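Local coordinates for protein 4-methyl-5(B-hydroxyethyl)-thiazole monophosphate biosynthesis enzyme (Vibrio cholerae O1 biovar El Tor, PDB 3OT1) that is of unknown function but belongs to the DJ-1/PfpI superfamily and may take part in making the thiazole monophosphate unit of thiamine, at residues Q122-A127 with A153-L158; P114-A119 with F136-S141; F169-I174 with H185-M190. All coordinates share one frame; numbering follows the deposited sequence. Where two conformers were deposited one is given.

Contacts 1 and 2 are neighbours, while contact 3 lies on the far side of the chain's centre from contact 2. Contacts 1 and 2 both draw on the long loop after helix 113-119, and contact 2 packs that loop back on the helix. Phe118 of contact 2 packs against Phe124 and Leu157 of contact 1, and their segments interleave along the chain. Contact 1 is partly buried and mixed in chemistry, with one hydrogen bond from a side-chain amide beside a phenyl-methyl core. Contact 2 is buried and made by van der Waals packing, though it includes a histidine and a backbone carbonyl. Contact 3, wholly buried and apolar, joins two helices; Leu158, on strand 157-160, packs on helix 166-178 and so connects contacts 1 and 3.

Contact 1: residues Q122-A127 with A153-L158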
loop_
_atom_site.group_PDB
_atom_site.type_symbol
_atom_site.label_atom_id
_atom_site.label_comp_id
_atom_site.label_asym_id
_atom_site.label_seq_id
_atom_site.Cartn_x
_atom_site.Cartn_y
_atom_site.Cartn_z
ATOM N N GLN A 122 -11.624 -24.433 -8.801
ATOM C CA GLN A 122 -10.933 -25.677 -8.438
ATOM C C GLN A 122 -9.433 -25.566 -8.602
ATOM O O GLN A 122 -8.804 -26.401 -9.229
ATOM C CB GLN A 122 -11.447 -26.882 -9.248
ATOM C CG GLN A 122 -12.875 -27.179 -9.022
ATOM C CD GLN A 122 -13.793 -26.219 -9.730
ATOM O OE1 GLN A 122 -13.573 -25.850 -10.896
ATOM N NE2 GLN A 122 -14.831 -25.788 -9.030
ATOM N N LYS A 123 -8.861 -24.522 -8.030
ATOM C CA LYS A 123 -7.417 -24.414 -7.920
ATOM C C LYS A 123 -7.018 -24.690 -6.481
ATOM O O LYS A 123 -7.716 -24.286 -5.564
ATOM C CB LYS A 123 -6.905 -23.040 -8.346
ATOM C CG LYS A 123 -7.383 -22.574 -9.717
ATOM C CD LYS A 123 -7.029 -23.501 -10.843
ATOM C CE LYS A 123 -7.458 -22.922 -12.148
ATOM N NZ LYS A 123 -7.334 -23.914 -13.274
ATOM N N PHE A 124 -5.888 -25.374 -6.293
ATOM C CA PHE A 124 -5.377 -25.719 -4.964
ATOM C C PHE A 124 -6.398 -26.488 -4.134
ATOM O O PHE A 124 -6.525 -26.299 -2.922
ATOM C CB PHE A 124 -4.821 -24.479 -4.244
ATOM C CG PHE A 124 -3.744 -23.830 -5.022
ATOM C CD1 PHE A 124 -2.499 -24.418 -5.082
ATOM C CD2 PHE A 124 -3.983 -22.692 -5.774
ATOM C CE1 PHE A 124 -1.495 -23.857 -5.845
ATOM C CE2 PHE A 124 -2.997 -22.131 -6.529
ATOM C CZ PHE A 124 -1.747 -22.712 -6.572
ATOM N N VAL A 125 -7.095 -27.398 -4.802
ATOM C CA VAL A 125 -8.005 -28.295 -4.123
ATOM C C VAL A 125 -7.234 -29.085 -3.066
ATOM O O VAL A 125 -6.137 -29.593 -3.318
ATOM C CB VAL A 125 -8.694 -29.260 -5.109
ATOM C CG1 VAL A 125 -9.610 -30.235 -4.364
ATOM C CG2 VAL A 125 -9.505 -28.487 -6.117
ATOM N N GLY A 126 -7.784 -29.125 -1.865
ATOM C CA GLY A 126 -7.122 -29.799 -0.769
ATOM C C GLY A 126 -6.126 -28.968 0.022
ATOM O O GLY A 126 -5.673 -29.414 1.062
ATOM N N ALA A 127 -5.819 -27.751 -0.415
ATOM C CA ALA A 127 -4.845 -26.913 0.295
ATOM C C ALA A 127 -5.478 -26.171 1.452
ATOM O O ALA A 127 -6.629 -25.736 1.358
ATOM C CB ALA A 127 -4.219 -25.897 -0.646
ATOM N N ALA A 153 2.819 -25.726 2.406
ATOM C CA ALA A 153 4.024 -26.103 1.688
ATOM C C ALA A 153 3.771 -27.168 0.628
ATOM O O ALA A 153 4.382 -27.137 -0.424
ATOM C CB ALA A 153 5.103 -26.576 2.662
ATOM N N THR A 154 2.858 -28.088 0.908
ATOM C CA THR A 154 2.592 -29.231 0.035
ATOM C C THR A 154 2.231 -28.825 -1.394
ATOM O O THR A 154 2.568 -29.527 -2.349
ATOM C CB THR A 154 1.448 -30.123 0.660
ATOM O OG1 THR A 154 1.815 -30.528 1.990
ATOM C CG2 THR A 154 1.169 -31.349 -0.193
ATOM N N GLN A 155 1.559 -27.687 -1.544
ATOM C CA GLN A 155 1.194 -27.177 -2.855
ATOM C C GLN A 155 1.832 -25.808 -3.127
ATOM O O GLN A 155 1.387 -25.072 -4.003
ATOM C CB GLN A 155 -0.329 -27.113 -3.013
ATOM C CG GLN A 155 -0.983 -28.490 -3.025
ATOM C CD GLN A 155 -2.462 -28.401 -3.302
ATOM O OE1 GLN A 155 -2.889 -27.663 -4.180
ATOM N NE2 GLN A 155 -3.256 -29.173 -2.568
ATOM N N HIS A 156 2.911 -25.481 -2.401
ATOM C CA HIS A 156 3.658 -24.232 -2.593
ATOM C C HIS A 156 2.710 -23.041 -2.677
ATOM O O HIS A 156 2.740 -22.289 -3.659
ATOM C CB HIS A 156 4.502 -24.296 -3.872
ATOM C CG HIS A 156 5.365 -25.505 -3.963
ATOM N ND1 HIS A 156 5.069 -26.572 -4.782
ATOM C CD2 HIS A 156 6.499 -25.832 -3.307
ATOM C CE1 HIS A 156 6.001 -27.500 -4.638
ATOM N NE2 HIS A 156 6.880 -27.076 -3.749
ATOM N N LEU A 157 1.846 -22.894 -1.674
ATOM C CA LEU A 157 0.772 -21.902 -1.717
ATOM C C LEU A 157 0.820 -20.973 -0.507
ATOM O O LEU A 157 0.817 -21.408 0.640
ATOM C CB LEU A 157 -0.596 -22.607 -1.744
ATOM C CG LEU A 157 -1.793 -21.664 -1.767
ATOM C CD1 LEU A 157 -1.866 -20.904 -3.086
ATOM C CD2 LEU A 157 -3.094 -22.410 -1.466
ATOM N N LEU A 158 0.847 -19.669 -0.767
ATOM C CA LEU A 158 0.835 -18.670 0.293
ATOM C C LEU A 158 -0.436 -17.844 0.145
ATOM O O LEU A 158 -0.681 -17.301 -0.940
ATOM C CB LEU A 158 2.048 -17.755 0.159
ATOM C CG LEU A 158 2.207 -16.702 1.267
ATOM C CD1 LEU A 158 2.571 -17.379 2.609
ATOM C CD2 LEU A 158 3.250 -15.663 0.854
#
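Phe124 meets both Leu157 and Gln155 and forms the apolar centre of the contact. Leu157 CD1 sits over the middle of one ring face, 3.7 Å from the Phe124 centroid and only 6° off the ring normal, a CH-pi contact. In Leu157 a chi1 of 179° sets CG anti to the backbone N, and chi2 then places CD1 over the ring. The rim of the same ring meets the amide of Gln155, with Phe124 CD1 3.4 Å from OE1 near the ring plane. Phe124 also starts a type II turn closed by Ala127 N to Phe124 O at 3.0 Å. At the next position, Val125 turns its side chain away and offers its carbonyl: Gln155 NE2 donates to Val125 O over 3.0 Å, nearly straight at 165°, the donor lying above the carbonyl plane. An extended glutamine suits this place, being long enough to span from the other loop. Gly126 occupies the third turn position, whose positive phi would press a CB against the preceding carbonyl oxygen. Ala127 then turns a small methyl inward, its CB 3.8 Å from Leu157 CD2. Around the contact, the Phe124 ring meets Phe118 edge-to-face and packs on Ile97 and Ser101 of helix 91-102 and Val107 of strand 106-110. Ala127 rests on Tyr152, so the loop lies against strands 106-110, 157-160 and 149-152, with helix 91-102 beside it.

Contact 2: residues P114-A119 with F136-S141; sequences PALVFA and FDHIPS
Ala115 and His138 bring the two backbones nearest, their CA atoms 5.5 Å apart, and a second approach follows at Ala119 and Ile139, 6.3 Å between CA atoms. The helical side ends in a wide pi-type turn, in which Ala119 N bonds to Pro114 O at 3.0 Å; the other side is a short 3-10 turn, with Ile139 N bonded to Phe136 O. Small residues permit this closeness: Ala115 and Ala119 each present a single methyl to the loop. Ala115 CB meets His138 CB at 3.7 Å and lies oblique to the imidazole, and Leu116 reaches the far end of that ring with CD2, 3.8 Å from His138 NE2. The rotation of the ring is fixed by ND1, which donates to Asp137 OD2 at 2.9 Å. That carboxylate oxygen lies in the ring plane, while the donor approaches it from above the carboxylate plane. Ala119 CB touches His138 O at 3.5 Å. Ile139 has a CD1 branch long enough to reach Ala115 CA and Ala119 CB, set there by a chi2 of -54°, and this methyl fills the groove between the two alanines. Helix 113-119 follows strand 106-110 as the strand-to-helix unit of the DJ-1/PfpI fold, where relatives carry the nucleophile elbow at the strand's end. Here the long loop after that helix folds back and covers its outer side.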
loop_
_atom_site.group_PDB
_atom_site.type_symbol
_atom_site.label_atom_id
_atom_site.label_comp_id
_atom_site.label_asym_id
_atom_site.label_seq_id
_atom_site.Cartn_x
_atom_site.Cartn_y
_atom_site.Cartn_z
ATOM N N PRO A 114 -8.300 -15.926 -3.065
ATOM C CA PRO A 114 -8.371 -17.381 -2.770
ATOM C C PRO A 114 -9.819 -17.884 -2.788
ATOM O O PRO A 114 -10.046 -19.043 -3.143
ATOM C CB PRO A 114 -7.731 -17.494 -1.383
ATOM C CG PRO A 114 -6.756 -16.315 -1.338
ATOM C CD PRO A 114 -7.529 -15.213 -2.044
ATOM N N ALA A 115 -10.778 -17.055 -2.384
ATOM C CA ALA A 115 -12.202 -17.429 -2.391
ATOM C C ALA A 115 -12.799 -17.401 -3.797
ATOM O O ALA A 115 -13.374 -18.395 -4.263
ATOM C CB ALA A 115 -12.975 -16.515 -1.458
ATOM N N LEU A 116 -12.695 -16.260 -4.473
ATOM C CA LEU A 116 -13.383 -16.056 -5.737
ATOM C C LEU A 116 -12.674 -16.655 -6.939
ATOM O O LEU A 116 -13.319 -16.856 -7.981
ATOM C CB LEU A 116 -13.669 -14.577 -5.973
ATOM C CG LEU A 116 -14.570 -13.916 -4.935
ATOM C CD1 LEU A 116 -14.849 -12.465 -5.333
ATOM C CD2 LEU A 116 -15.869 -14.693 -4.734
ATOM N N VAL A 117 -11.377 -16.966 -6.799
ATOM C CA VAL A 117 -10.629 -17.631 -7.856
ATOM C C VAL A 117 -10.372 -19.103 -7.488
ATOM O O VAL A 117 -10.863 -19.997 -8.180
ATOM C CB VAL A 117 -9.328 -16.905 -8.223
ATOM C CG1 VAL A 117 -8.656 -17.650 -9.392
ATOM C CG2 VAL A 117 -9.619 -15.439 -8.565
ATOM N N PHE A 118 -9.625 -19.366 -6.425
ATOM C CA PHE A 118 -9.209 -20.750 -6.181
ATOM C C PHE A 118 -10.393 -21.661 -5.832
ATOM O O PHE A 118 -10.573 -22.721 -6.439
ATOM C CB PHE A 118 -8.167 -20.864 -5.072
ATOM C CG PHE A 118 -6.887 -20.085 -5.286
ATOM C CD1 PHE A 118 -6.457 -19.651 -6.540
ATOM C CD2 PHE A 118 -6.086 -19.814 -4.178
ATOM C CE1 PHE A 118 -5.267 -18.946 -6.656
ATOM C CE2 PHE A 118 -4.911 -19.139 -4.315
ATOM C CZ PHE A 118 -4.498 -18.705 -5.532
ATOM N N ALA A 119 -11.192 -21.249 -4.851
ATOM C CA ALA A 119 -12.301 -22.073 -4.403
ATOM C C ALA A 119 -13.316 -22.234 -5.541
ATOM O O ALA A 119 -13.785 -23.349 -5.771
ATOM C CB ALA A 119 -12.906 -21.526 -3.140
ATOM N N PHE A 136 -14.633 -15.970 4.146
ATOM C CA PHE A 136 -14.248 -17.232 4.797
ATOM C C PHE A 136 -15.207 -18.372 4.458
ATOM O O PHE A 136 -14.805 -19.531 4.368
ATOM C CB PHE A 136 -14.236 -17.077 6.320
ATOM C CG PHE A 136 -13.017 -16.392 6.907
ATOM C CD1 PHE A 136 -11.805 -16.242 6.245
ATOM C CD2 PHE A 136 -13.093 -15.988 8.236
ATOM C CE1 PHE A 136 -10.740 -15.629 6.913
ATOM C CE2 PHE A 136 -12.040 -15.392 8.873
ATOM C CZ PHE A 136 -10.861 -15.240 8.225
ATOM N N ASP A 137 -16.478 -18.029 4.286
ATOM C CA ASP A 137 -17.492 -19.039 4.024
ATOM C C ASP A 137 -17.356 -19.741 2.664
ATOM O O ASP A 137 -18.023 -20.741 2.412
ATOM C CB ASP A 137 -18.907 -18.466 4.242
ATOM C CG ASP A 137 -19.307 -17.401 3.220
ATOM O OD1 ASP A 137 -20.527 -17.122 3.161
ATOM O OD2 ASP A 137 -18.464 -16.846 2.482
ATOM N N HIS A 138 -16.481 -19.228 1.802
ATOM C CA HIS A 138 -16.199 -19.863 0.522
ATOM C C HIS A 138 -15.177 -21.005 0.609
ATOM O O HIS A 138 -15.010 -21.759 -0.336
ATOM C CB HIS A 138 -15.631 -18.832 -0.448
ATOM C CG HIS A 138 -16.645 -17.889 -1.005
ATOM N ND1 HIS A 138 -17.523 -17.168 -0.224
ATOM C CD2 HIS A 138 -16.896 -17.524 -2.282
ATOM C CE1 HIS A 138 -18.289 -16.419 -0.999
ATOM N NE2 HIS A 138 -17.928 -16.619 -2.254
ATOM N N ILE A 139 -14.460 -21.099 1.717
ATOM C CA ILE A 139 -13.382 -22.069 1.848
ATOM C C ILE A 139 -13.923 -23.274 2.639
ATOM O O ILE A 139 -14.598 -23.088 3.656
ATOM C CB ILE A 139 -12.200 -21.426 2.607
ATOM C CG1 ILE A 139 -11.786 -20.065 2.016
ATOM C CG2 ILE A 139 -11.039 -22.394 2.678
ATOM C CD1 ILE A 139 -11.489 -20.085 0.539
ATOM N N PRO A 140 -13.601 -24.511 2.214
ATOM C CA PRO A 140 -14.049 -25.659 3.025
ATOM C C PRO A 140 -13.606 -25.501 4.469
ATOM O O PRO A 140 -12.452 -25.164 4.728
ATOM C CB PRO A 140 -13.364 -26.858 2.354
ATOM C CG PRO A 140 -13.183 -26.416 0.936
ATOM C CD PRO A 140 -12.843 -24.943 1.032
ATOM N N SER A 141 -14.531 -25.712 5.403
ATOM C CA SER A 141 -14.278 -25.383 6.793
ATOM C C SER A 141 -13.039 -26.077 7.362
ATOM O O SER A 141 -12.319 -25.489 8.165
ATOM C CB SER A 141 -15.510 -25.711 7.647
ATOM O OG SER A 141 -15.863 -27.079 7.496
#

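Contact 3: residues F169-I174 with H185-M190; sequences FALAMI and HVAAPM
Leu171 is the main bump of this interface, pressing its forked end against Val186 and Ala187 on the facing helix. One prong, CD1, rests on the methyl of Ala187 at 3.9 Å from CB; the other, CD2, meets Val186 CG1, also at 3.9 Å, and lies 4.0 Å from Ala187 N. The small alanine forms the floor of the hollow and the valine its wall, so a leucine tip can come close to the backbone itself. With chi1 at 170°, Val186 CG1 stands anti to its backbone N and becomes a bump in return, entering the dip between Leu171 and Ile174, one helical turn apart. Ile174 closes that dip from its far side, its CD1 4.1 Å from Val186 CG1. Met190, a selenomethionine, borders the seam with SE 4.4 Å from Leu171 CD2 in the conformer given, and its backbone also bonds to a neighbouring subunit. No hydrogen bond crosses the seam, and the side chains that meet are apolar, as suits a buried place. Beneath it, Phe169 and Met173, a selenomethionine, pack on strands 106-110 and 157-160. A helix laid on one face of a largely parallel sheet, with the next helix packed on its outer side, fits the alpha/beta/alpha sandwich of the DJ-1 superfamily.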
loop_
_atom_site.group_PDB
_atom_site.type_symbol
_atom_site.label_atom_id
_atom_site.label_comp_id
_atom_site.label_asym_id
_atom_site.label_seq_id
_atom_site.Cartn_x
_atom_site.Cartn_y
_atom_site.Cartn_z
ATOM N N PHE A 169 2.292 -10.319 4.192
ATOM C CA PHE A 169 2.233 -11.288 3.096
ATOM C C PHE A 169 3.428 -11.137 2.162
ATOM O O PHE A 169 4.080 -12.133 1.804
ATOM C CB PHE A 169 0.899 -11.048 2.379
ATOM C CG PHE A 169 0.722 -11.698 1.027
ATOM C CD1 PHE A 169 0.468 -13.052 0.899
ATOM C CD2 PHE A 169 0.657 -10.922 -0.110
ATOM C CE1 PHE A 169 0.174 -13.590 -0.315
ATOM C CE2 PHE A 169 0.389 -11.471 -1.339
ATOM C CZ PHE A 169 0.155 -12.814 -1.439
ATOM N N ALA A 170 3.696 -9.917 1.689
ATOM C CA ALA A 170 4.810 -9.685 0.784
ATOM C C ALA A 170 6.158 -10.044 1.442
ATOM O O ALA A 170 7.028 -10.628 0.791
ATOM C CB ALA A 170 4.795 -8.262 0.277
ATOM N N LEU A 171 6.320 -9.701 2.709
ATOM C CA LEU A 171 7.536 -10.049 3.433
ATOM C C LEU A 171 7.672 -11.562 3.598
ATOM O O LEU A 171 8.785 -12.087 3.487
ATOM C CB LEU A 171 7.581 -9.328 4.771
ATOM C CG LEU A 171 7.783 -7.808 4.641
ATOM C CD1 LEU A 171 7.400 -7.105 5.949
ATOM C CD2 LEU A 171 9.185 -7.431 4.172
ATOM N N ALA A 172 6.567 -12.263 3.835
ATOM C CA ALA A 172 6.600 -13.728 3.900
ATOM C C ALA A 172 7.009 -14.319 2.553
ATOM O O ALA A 172 7.752 -15.301 2.505
ATOM C CB ALA A 172 5.231 -14.260 4.302
HETATM N N MSE A 173 6.539 -13.729 1.458
HETATM C CA MSE A 173 6.977 -14.162 0.136
HETATM C C MSE A 173 8.488 -14.059 -0.005
HETATM O O MSE A 173 9.135 -14.978 -0.492
HETATM C CB MSE A 173 6.349 -13.322 -0.974
HETATM C CG MSE A 173 4.897 -13.542 -1.291
HETATM SE SE MSE A 173 4.315 -12.539 -2.819
HETATM C CE MSE A 173 5.349 -13.350 -3.766
ATOM N N ILE A 174 9.048 -12.943 0.416
ATOM C CA ILE A 174 10.500 -12.779 0.384
ATOM C C ILE A 174 11.192 -13.842 1.221
ATOM O O ILE A 174 12.188 -14.440 0.782
ATOM C CB ILE A 174 10.922 -11.375 0.839
ATOM C CG1 ILE A 174 10.414 -10.304 -0.129
ATOM C CG2 ILE A 174 12.450 -11.267 0.950
ATOM C CD1 ILE A 174 10.349 -8.901 0.506
ATOM N N HIS A 185 15.880 -7.760 6.635
ATOM C CA HIS A 185 16.550 -6.546 6.240
ATOM C C HIS A 185 15.611 -5.624 5.489
ATOM O O HIS A 185 15.684 -4.411 5.670
ATOM C CB HIS A 185 17.798 -6.861 5.403
ATOM C CG HIS A 185 18.979 -7.308 6.214
ATOM N ND1 HIS A 185 20.048 -6.484 6.488
ATOM C CD2 HIS A 185 19.231 -8.473 6.855
ATOM C CE1 HIS A 185 20.934 -7.143 7.211
ATOM N NE2 HIS A 185 20.458 -8.347 7.463
ATOM N N VAL A 186 14.720 -6.173 4.663
ATOM C CA VAL A 186 13.746 -5.373 3.935
ATOM C C VAL A 186 12.671 -4.834 4.889
ATOM O O VAL A 186 12.199 -3.703 4.752
ATOM C CB VAL A 186 13.139 -6.206 2.774
ATOM C CG1 VAL A 186 11.924 -5.491 2.139
ATOM C CG2 VAL A 186 14.221 -6.505 1.747
ATOM N N ALA A 187 12.286 -5.642 5.868
ATOM C CA ALA A 187 11.249 -5.232 6.809
ATOM C C ALA A 187 11.663 -4.095 7.729
ATOM O O ALA A 187 10.837 -3.267 8.094
ATOM C CB ALA A 187 10.794 -6.435 7.667
ATOM N N ALA A 188 12.913 -4.043 8.138
ATOM C CA ALA A 188 13.309 -3.122 9.191
ATOM C C ALA A 188 12.936 -1.659 8.865
ATOM O O ALA A 188 12.313 -0.972 9.696
ATOM C CB ALA A 188 14.811 -3.283 9.498
ATOM N N PRO A 189 13.253 -1.162 7.664
ATOM C CA PRO A 189 12.876 0.235 7.327
ATOM C C PRO A 189 11.421 0.530 7.127
ATOM O O PRO A 189 11.043 1.683 6.901
ATOM C CB PRO A 189 13.532 0.451 5.957
ATOM C CG PRO A 189 14.513 -0.571 5.836
ATOM C CD PRO A 189 14.080 -1.757 6.609
HETATM N N MSE A 190 10.593 -0.449 7.227
HETATM C CA MSE A 190 9.291 -0.183 6.822
HETATM C C MSE A 190 8.403 0.238 8.006
HETATM O O MSE A 190 7.280 0.635 7.779
HETATM C CB MSE A 190 8.846 -1.359 5.993
HETATM C CG MSE A 190 9.840 -1.616 4.863
HETATM SE SE MSE A 190 9.200 -3.009 3.741
HETATM C CE MSE A 190 7.790 -2.051 2.840
#